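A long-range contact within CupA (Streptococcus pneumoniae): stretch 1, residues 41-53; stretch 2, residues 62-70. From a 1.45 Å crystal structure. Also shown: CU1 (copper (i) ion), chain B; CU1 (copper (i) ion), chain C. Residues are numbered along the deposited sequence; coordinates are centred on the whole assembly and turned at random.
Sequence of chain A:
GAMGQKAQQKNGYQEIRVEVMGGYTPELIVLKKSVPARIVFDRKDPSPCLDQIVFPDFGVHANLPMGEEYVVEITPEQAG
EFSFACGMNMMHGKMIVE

Stretch 1 41-53: FDRKDPSPCLDQI
Stretch 2 (62-70) ANLPMGEEY

Stretch 2 runs antiparallel to stretch 1 at both ends, pairing first with Gln52-Ile53 and last with Phe41-Asp42, so that stretch 1 is read backwards. Ala62 (phi/psi -136/155) forms a hydrogen-bonded pair with Ile53: Ile53 N to Ala62 O and Ala62 N to Ile53 O are both 2.9 Å. The small Ala62 CB lies 4.4 Å from Ile53 CG2, on the same face of the sheet. Asn63 (-76/138; chi1 m) opposes Gln52 as a non-hydrogen-bonded pair, CA to CA 4.4 Å, where polar side chains suit a face open to solvent.

The CA-to-CB bond of Leu64 (-106/112; m, t) points toward stretch 1. Leu64 N donates to Asp51 O at 2.8 Å, while Leu64 CD2 packs 3.7 Å from Ile53 CG2 and 4.0 Å from Phe41 CB, an apolar filling for a buried site. Leu64 O accepts from Arg43 NH1 at 2.7 Å, near the guanidinium plane. Arg43, fully extended (chi1 to chi3 t), can thus serve several acceptors: Arg43 NE reaches Asp45 O at 2.8 Å, and Arg43 NH2 forms a salt bridge with Asp51 OD1 at 2.9 Å.

Pro65 (-70/135) opens a type II turn, Pro65 O accepting from Glu68 N at 3.3 Å. The long, unbranched Met66 side chain (-61/136; t, p, t) places Met66 SD 3.9 Å from Pro46 CB and Met66 CE 3.5 Å from Lys44 O. Gly67 takes 73/13, a positive phi that favours glycine; Gly67 N donates to Arg43 O at 2.9 Å.

The CA-to-CB bond of Glu68 (-133/167) points away, but Glu68 O receives Arg43 N at 3.1 Å, nearly linearly (177°). Glu69 (-92/143; m, t) pairs with Asp42 without hydrogen bonds, CA to CA 4.4 Å; Glu69 CA approaches Phe41 O at 3.2 Å. Both charged glutamates suit exposed sites. Tyr70 (-137/131; chi1 t), partly exposed on Phe41's face, closes the register: Phe41 N to Tyr70 O and Tyr70 N to Phe41 O are both 2.8 Å.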

# COMPACT_ATOMS: atom_id res chain seq x y z
N PHE A 41 -2.54 6.14 1.00
CA PHE A 41 -3.04 6.23 -0.37
C PHE A 41 -3.69 7.57 -0.62
O PHE A 41 -4.67 7.93 0.03
CB PHE A 41 -4.02 5.09 -0.66
CG PHE A 41 -3.37 3.75 -0.75
CD1 PHE A 41 -3.14 3.00 0.39
CD2 PHE A 41 -2.98 3.24 -1.98
CE1 PHE A 41 -2.53 1.76 0.31
CE2 PHE A 41 -2.36 2.00 -2.06
CZ PHE A 41 -2.14 1.26 -0.92
N ASP A 42 -3.12 8.32 -1.56
CA ASP A 42 -3.66 9.62 -1.93
C ASP A 42 -4.37 9.46 -3.26
O ASP A 42 -3.72 9.27 -4.29
CB ASP A 42 -2.53 10.64 -2.04
CG ASP A 42 -3.04 12.04 -2.28
OD1 ASP A 42 -4.22 12.31 -1.98
OD2 ASP A 42 -2.25 12.88 -2.77
N ARG A 43 -5.70 9.51 -3.25
CA ARG A 43 -6.47 9.18 -4.45
C ARG A 43 -6.71 10.40 -5.33
O ARG A 43 -7.34 11.37 -4.92
CB ARG A 43 -7.79 8.51 -4.11
CG ARG A 43 -8.54 8.10 -5.37
CD ARG A 43 -9.82 7.37 -5.09
NE ARG A 43 -10.49 7.03 -6.34
CZ ARG A 43 -11.69 6.48 -6.43
NH1 ARG A 43 -12.38 6.21 -5.34
NH2 ARG A 43 -12.21 6.21 -7.63
N LYS A 44 -6.22 10.32 -6.57
CA LYS A 44 -6.32 11.42 -7.51
C LYS A 44 -7.03 11.01 -8.80
O LYS A 44 -7.21 11.83 -9.71
CB LYS A 44 -4.93 11.97 -7.83
CG LYS A 44 -4.23 12.55 -6.62
CD LYS A 44 -2.83 13.04 -6.96
CE LYS A 44 -2.17 13.71 -5.77
NZ LYS A 44 -0.80 14.17 -6.09
N ASP A 45 -7.44 9.75 -8.88
CA ASP A 45 -8.09 9.21 -10.07
C ASP A 45 -9.50 8.74 -9.71
O ASP A 45 -9.65 7.83 -8.89
CB ASP A 45 -7.25 8.05 -10.61
CG ASP A 45 -7.77 7.50 -11.93
OD1 ASP A 45 -8.98 7.64 -12.22
OD2 ASP A 45 -6.96 6.90 -12.67
N PRO A 46 -10.53 9.36 -10.30
CA PRO A 46 -11.92 9.08 -9.92
C PRO A 46 -12.51 7.83 -10.56
O PRO A 46 -13.68 7.53 -10.33
CB PRO A 46 -12.66 10.32 -10.42
CG PRO A 46 -11.90 10.71 -11.63
CD PRO A 46 -10.45 10.42 -11.32
N SER A 47 -11.73 7.10 -11.34
CA SER A 47 -12.24 5.89 -11.98
C SER A 47 -12.80 4.92 -10.95
O SER A 47 -12.14 4.62 -9.95
CB SER A 47 -11.14 5.19 -12.78
OG SER A 47 -11.63 3.94 -13.26
N PRO A 48 -14.01 4.41 -11.20
CA PRO A 48 -14.59 3.40 -10.31
C PRO A 48 -13.69 2.17 -10.16
O PRO A 48 -13.79 1.46 -9.17
CB PRO A 48 -15.90 3.02 -11.01
CG PRO A 48 -16.27 4.26 -11.77
CD PRO A 48 -14.96 4.82 -12.25
N CYS A 49 -12.81 1.94 -11.13
CA CYS A 49 -11.87 0.83 -11.04
C CYS A 49 -11.01 0.94 -9.78
O CYS A 49 -10.54 -0.07 -9.24
CB CYS A 49 -10.97 0.80 -12.29
SG CYS A 49 -9.92 -0.67 -12.46
N LEU A 50 -10.82 2.17 -9.29
CA LEU A 50 -9.92 2.42 -8.17
C LEU A 50 -10.63 2.76 -6.86
O LEU A 50 -10.04 3.34 -5.95
CB LEU A 50 -8.92 3.52 -8.55
CG LEU A 50 -7.98 3.13 -9.70
CD1 LEU A 50 -7.33 4.36 -10.32
CD2 LEU A 50 -6.92 2.14 -9.22
N ASP A 51 -11.90 2.37 -6.76
CA ASP A 51 -12.72 2.69 -5.58
C ASP A 51 -12.26 2.01 -4.30
O ASP A 51 -12.48 2.53 -3.20
CB ASP A 51 -14.19 2.33 -5.84
CG ASP A 51 -14.91 3.38 -6.65
OD1 ASP A 51 -14.36 4.49 -6.83
OD2 ASP A 51 -16.05 3.11 -7.09
N GLN A 52 -11.63 0.85 -4.42
CA GLN A 52 -11.20 0.10 -3.25
C GLN A 52 -9.73 -0.30 -3.31
O GLN A 52 -9.15 -0.43 -4.39
CB GLN A 52 -12.06 -1.14 -3.06
CG GLN A 52 -13.51 -0.84 -2.70
CD GLN A 52 -14.47 -1.30 -3.77
OE1 GLN A 52 -14.33 -2.39 -4.33
NE2 GLN A 52 -15.48 -0.48 -4.06
N ILE A 53 -9.14 -0.50 -2.14
CA ILE A 53 -7.79 -1.01 -2.02
C ILE A 53 -7.84 -2.32 -1.24
O ILE A 53 -8.58 -2.44 -0.26
CB ILE A 53 -6.84 -0.00 -1.32
CG1 ILE A 53 -5.39 -0.49 -1.38
CG2 ILE A 53 -7.27 0.24 0.13
CD1 ILE A 53 -4.83 -0.60 -2.79
N ALA A 62 -10.75 -1.90 1.66
CA ALA A 62 -11.36 -0.66 2.11
C ALA A 62 -11.61 0.33 0.97
O ALA A 62 -10.93 0.30 -0.05
CB ALA A 62 -10.50 -0.01 3.18
N ASN A 63 -12.58 1.20 1.17
CA ASN A 63 -12.89 2.25 0.21
C ASN A 63 -11.87 3.39 0.26
O ASN A 63 -11.46 3.82 1.33
CB ASN A 63 -14.28 2.82 0.47
CG ASN A 63 -15.39 1.83 0.15
OD1 ASN A 63 -15.17 0.83 -0.53
ND2 ASN A 63 -16.59 2.12 0.63
N LEU A 64 -11.47 3.86 -0.92
CA LEU A 64 -10.60 5.03 -1.02
C LEU A 64 -11.42 6.22 -1.50
O LEU A 64 -11.88 6.23 -2.64
CB LEU A 64 -9.48 4.77 -2.03
CG LEU A 64 -8.46 3.67 -1.75
CD1 LEU A 64 -7.42 3.70 -2.86
CD2 LEU A 64 -7.80 3.86 -0.40
N PRO A 65 -11.60 7.22 -0.63
CA PRO A 65 -12.38 8.39 -1.06
C PRO A 65 -11.61 9.22 -2.09
O PRO A 65 -10.42 9.48 -1.92
CB PRO A 65 -12.55 9.19 0.24
CG PRO A 65 -12.29 8.21 1.35
CD PRO A 65 -11.25 7.28 0.80
N MET A 66 -12.30 9.63 -3.15
CA MET A 66 -11.68 10.45 -4.18
C MET A 66 -11.18 11.78 -3.62
O MET A 66 -11.87 12.44 -2.83
CB MET A 66 -12.67 10.71 -5.33
CG MET A 66 -12.15 11.67 -6.39
SD MET A 66 -10.65 11.09 -7.19
CE MET A 66 -10.13 12.58 -8.03
N GLY A 67 -9.98 12.18 -4.03
CA GLY A 67 -9.42 13.46 -3.64
C GLY A 67 -8.97 13.53 -2.20
O GLY A 67 -8.70 14.61 -1.68
N GLU A 68 -8.89 12.37 -1.55
CA GLU A 68 -8.49 12.32 -0.15
C GLU A 68 -7.43 11.27 0.13
O GLU A 68 -7.16 10.40 -0.71
CB GLU A 68 -9.71 12.08 0.74
CG GLU A 68 -10.76 13.18 0.65
CD GLU A 68 -11.95 12.93 1.55
OE1 GLU A 68 -12.00 11.87 2.20
OE2 GLU A 68 -12.84 13.81 1.60
N GLU A 69 -6.84 11.35 1.31
CA GLU A 69 -5.89 10.35 1.77
C GLU A 69 -6.62 9.28 2.56
O GLU A 69 -7.56 9.57 3.30
CB GLU A 69 -4.82 10.98 2.67
CG GLU A 69 -3.81 11.85 1.96
CD GLU A 69 -2.74 12.36 2.90
OE1 GLU A 69 -1.92 13.20 2.48
OE2 GLU A 69 -2.72 11.91 4.07
N TYR A 70 -6.18 8.04 2.41
CA TYR A 70 -6.65 6.96 3.25
C TYR A 70 -5.47 6.10 3.65
O TYR A 70 -4.68 5.71 2.80
CB TYR A 70 -7.69 6.11 2.53
CG TYR A 70 -8.16 4.96 3.38
CD1 TYR A 70 -9.22 5.12 4.27
CD2 TYR A 70 -7.54 3.73 3.32
CE1 TYR A 70 -9.65 4.08 5.06
CE2 TYR A 70 -7.96 2.68 4.12
CZ TYR A 70 -9.02 2.86 4.98
OH TYR A 70 -9.45 1.83 5.78
CU CU1 B . -9.47 -1.51 -10.53
CU CU1 C . -11.43 -2.29 -12.86
O HOH W 1 -14.58 4.37 -2.92